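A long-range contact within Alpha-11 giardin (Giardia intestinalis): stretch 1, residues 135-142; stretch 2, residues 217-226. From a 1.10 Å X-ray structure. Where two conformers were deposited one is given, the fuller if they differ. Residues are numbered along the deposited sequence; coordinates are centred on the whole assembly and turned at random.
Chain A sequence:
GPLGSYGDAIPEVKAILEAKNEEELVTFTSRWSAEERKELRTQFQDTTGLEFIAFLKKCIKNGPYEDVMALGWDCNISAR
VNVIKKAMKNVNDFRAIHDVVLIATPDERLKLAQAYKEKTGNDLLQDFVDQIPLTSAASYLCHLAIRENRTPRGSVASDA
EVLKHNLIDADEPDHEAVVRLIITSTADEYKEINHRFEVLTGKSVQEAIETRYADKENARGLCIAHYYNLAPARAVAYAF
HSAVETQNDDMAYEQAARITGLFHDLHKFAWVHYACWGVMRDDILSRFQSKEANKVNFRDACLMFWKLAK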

# COMPACT_ATOMS: atom_id res chain seq x y z
N THR A 135 2.90 -16.09 -14.47
CA THR A 135 3.07 -17.43 -13.92
C THR A 135 2.17 -17.54 -12.67
O THR A 135 1.16 -18.25 -12.64
CB THR A 135 4.57 -17.72 -13.62
OG1 THR A 135 5.10 -16.69 -12.76
CG2 THR A 135 5.41 -17.76 -14.93
N SER A 136 2.49 -16.72 -11.69
CA SER A 136 1.92 -16.84 -10.38
C SER A 136 0.65 -16.01 -10.22
O SER A 136 0.39 -15.11 -11.02
CB SER A 136 2.95 -16.31 -9.40
OG SER A 136 3.27 -14.97 -9.73
N ALA A 137 -0.09 -16.26 -9.13
CA ALA A 137 -1.18 -15.35 -8.77
C ALA A 137 -0.65 -13.92 -8.65
O ALA A 137 -1.30 -12.99 -9.11
CB ALA A 137 -1.81 -15.80 -7.46
N ALA A 138 0.53 -13.77 -8.05
CA ALA A 138 1.11 -12.43 -7.88
C ALA A 138 1.27 -11.69 -9.20
O ALA A 138 0.95 -10.51 -9.31
CB ALA A 138 2.43 -12.50 -7.16
N SER A 139 1.76 -12.42 -10.21
CA SER A 139 1.93 -11.82 -11.53
C SER A 139 0.61 -11.48 -12.22
O SER A 139 0.47 -10.38 -12.79
CB SER A 139 2.80 -12.69 -12.42
OG SER A 139 2.22 -13.96 -12.69
N TYR A 140 -0.35 -12.40 -12.16
CA TYR A 140 -1.66 -12.12 -12.70
C TYR A 140 -2.31 -10.93 -12.02
O TYR A 140 -2.98 -10.14 -12.68
CB TYR A 140 -2.60 -13.33 -12.65
CG TYR A 140 -2.34 -14.27 -13.79
CD1 TYR A 140 -1.56 -15.41 -13.61
CD2 TYR A 140 -2.85 -14.01 -15.05
CE1 TYR A 140 -1.28 -16.27 -14.67
CE2 TYR A 140 -2.58 -14.87 -16.13
CZ TYR A 140 -1.80 -16.00 -15.92
OH TYR A 140 -1.52 -16.84 -16.97
N LEU A 141 -2.14 -10.77 -10.71
CA LEU A 141 -2.72 -9.61 -10.01
C LEU A 141 -2.19 -8.32 -10.62
O LEU A 141 -2.96 -7.37 -10.80
CB LEU A 141 -2.40 -9.67 -8.53
CG LEU A 141 -3.26 -10.64 -7.72
CD1 LEU A 141 -2.55 -11.02 -6.42
CD2 LEU A 141 -4.63 -10.00 -7.45
N CYS A 142 -0.88 -8.29 -10.90
CA CYS A 142 -0.29 -7.06 -11.45
C CYS A 142 -0.94 -6.68 -12.78
O CYS A 142 -1.40 -5.54 -12.98
CB CYS A 142 1.21 -7.17 -11.63
SG CYS A 142 2.11 -7.34 -10.07
N GLU A 217 4.04 -13.61 -0.82
CA GLU A 217 3.68 -12.55 -1.73
C GLU A 217 2.39 -12.87 -2.41
O GLU A 217 1.54 -11.99 -2.56
CB GLU A 217 4.75 -12.33 -2.79
CG GLU A 217 5.88 -11.48 -2.32
CD GLU A 217 6.82 -11.10 -3.42
OE1 GLU A 217 7.21 -11.98 -4.21
OE2 GLU A 217 7.17 -9.90 -3.49
N ASN A 218 2.25 -14.12 -2.87
CA ASN A 218 1.01 -14.57 -3.51
C ASN A 218 -0.18 -14.42 -2.56
O ASN A 218 -1.19 -13.80 -2.90
CB ASN A 218 1.09 -16.04 -3.97
CG ASN A 218 1.84 -16.25 -5.30
OD1 ASN A 218 1.89 -15.38 -6.16
ND2 ASN A 218 2.40 -17.45 -5.47
N ALA A 219 -0.06 -15.01 -1.37
CA ALA A 219 -1.18 -15.01 -0.41
C ALA A 219 -1.58 -13.59 -0.05
O ALA A 219 -2.75 -13.25 -0.02
CB ALA A 219 -0.81 -15.80 0.85
N ARG A 220 -0.57 -12.78 0.23
CA ARG A 220 -0.82 -11.41 0.64
C ARG A 220 -1.52 -10.63 -0.47
O ARG A 220 -2.48 -9.88 -0.22
CB ARG A 220 0.50 -10.73 0.99
CG ARG A 220 0.43 -9.25 1.35
CD ARG A 220 1.83 -8.73 1.44
NE ARG A 220 1.96 -7.32 1.82
CZ ARG A 220 1.81 -6.30 0.97
NH1 ARG A 220 1.52 -6.51 -0.33
NH2 ARG A 220 1.95 -5.06 1.39
N GLY A 221 -1.05 -10.79 -1.70
CA GLY A 221 -1.65 -10.02 -2.80
C GLY A 221 -3.12 -10.40 -3.05
O GLY A 221 -3.98 -9.53 -3.28
N LEU A 222 -3.39 -11.70 -3.02
CA LEU A 222 -4.78 -12.14 -3.19
C LEU A 222 -5.64 -11.63 -2.06
O LEU A 222 -6.77 -11.23 -2.28
CB LEU A 222 -4.85 -13.68 -3.26
CG LEU A 222 -4.39 -14.28 -4.58
CD1 LEU A 222 -4.18 -15.75 -4.39
CD2 LEU A 222 -5.43 -14.00 -5.70
N CYS A 223 -5.13 -11.65 -0.83
CA CYS A 223 -5.93 -11.13 0.28
C CYS A 223 -6.18 -9.63 0.15
O CYS A 223 -7.23 -9.15 0.54
CB CYS A 223 -5.26 -11.42 1.62
SG CYS A 223 -5.36 -13.13 2.15
N ILE A 224 -5.21 -8.88 -0.36
CA ILE A 224 -5.40 -7.45 -0.56
C ILE A 224 -6.53 -7.20 -1.58
O ILE A 224 -7.42 -6.34 -1.39
CB ILE A 224 -4.09 -6.75 -0.95
CG1 ILE A 224 -3.16 -6.67 0.26
CG2 ILE A 224 -4.35 -5.37 -1.52
CD1 ILE A 224 -1.74 -6.25 -0.06
N ALA A 225 -6.46 -7.92 -2.70
CA ALA A 225 -7.49 -7.74 -3.73
C ALA A 225 -8.88 -8.12 -3.22
O ALA A 225 -9.88 -7.42 -3.46
CB ALA A 225 -7.14 -8.51 -4.98
N HIS A 226 -8.94 -9.23 -2.51
CA HIS A 226 -10.17 -9.69 -1.83
C HIS A 226 -10.71 -8.61 -0.90
O HIS A 226 -11.86 -8.21 -0.99
CB HIS A 226 -9.80 -10.97 -1.06
CG HIS A 226 -10.73 -11.29 0.07
ND1 HIS A 226 -12.03 -11.72 -0.13
CD2 HIS A 226 -10.54 -11.21 1.40
CE1 HIS A 226 -12.59 -11.89 1.06
NE2 HIS A 226 -11.71 -11.60 1.99

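The start of the helix that begins at Ala137, as far as Leu141, packs against the helix that includes residues 217-226, the two axes approaching to 8.8 Å with their N-to-C directions 39° apart. The backbones come nearest at Ala138 and Asn218, whose CA atoms lie 4.9 Å apart, and here the one hydrogen bond of the contact forms. The amide of Ala138 lies in the first helical turn, where no preceding turn supplies a carbonyl to accept from it. Asn218 OD1 fills this role, accepting from Ala138 N at 2.8 Å with an N-H...O angle of 145°. The CA-to-CB bond of Asn218 points sideways, but chi1 of -80° (m) and chi2 of -28° bring the carboxamide to the start of the neighbouring helix. Its oxygen settles closely there, with Asn218 OD1 3.1 Å from Ala138 CB and 3.5 Å from Ser136 CB. Asn218 was deposited in two conformers, and this description applies to the one given.

A second free amide of the same turn is served from within its own stretch. Ser136 occupies the N-cap position, and its p rotamer (chi1 58°) places the hydroxyl over the first turn, so that Ser136 OG accepts from Ser139 N at 3.0 Å. Ser139 is also p (chi1 64°), and its hydroxyl reaches back in the other direction: Ser139 OG donates to Ser136 O at 2.7 Å and accepts from Thr135 N at 2.9 Å. The two serines thus brace the helix start from which Ala138 N meets Asn218.

Beyond this polar site the contact is apolar, and Leu141 has the largest area covered by the opposing stretch. Its m,t conformation (chi1 -78°, chi2 159°) spreads the two methyls over different parts of the partner helix. CD1 lies against the backbone, with Leu141 CD1 3.5 Å from Gly221 C and 3.6 Å from Leu222 N, whereas Leu141 CD2 meets Ala225 CB at 3.8 Å. The absence of a side chain at Gly221 makes room for this arrangement: an ideal CB there would point toward the first stretch and lie only 3.0 Å from Leu141 CD1, a tight approach.

Leu222 adopts the same m,t rotamer (chi1 -75°, chi2 165°). Although its CA-to-CB bond points sideways, the end of the side chain comes nearer, placing Leu222 CD1 3.9 Å from Ala137 CB, while Leu222 CG lies 4.2 Å from Leu141 CD1. Asn218, small residues and two m,t leucines make up most of a modest interface of 313 Å², both sides summed.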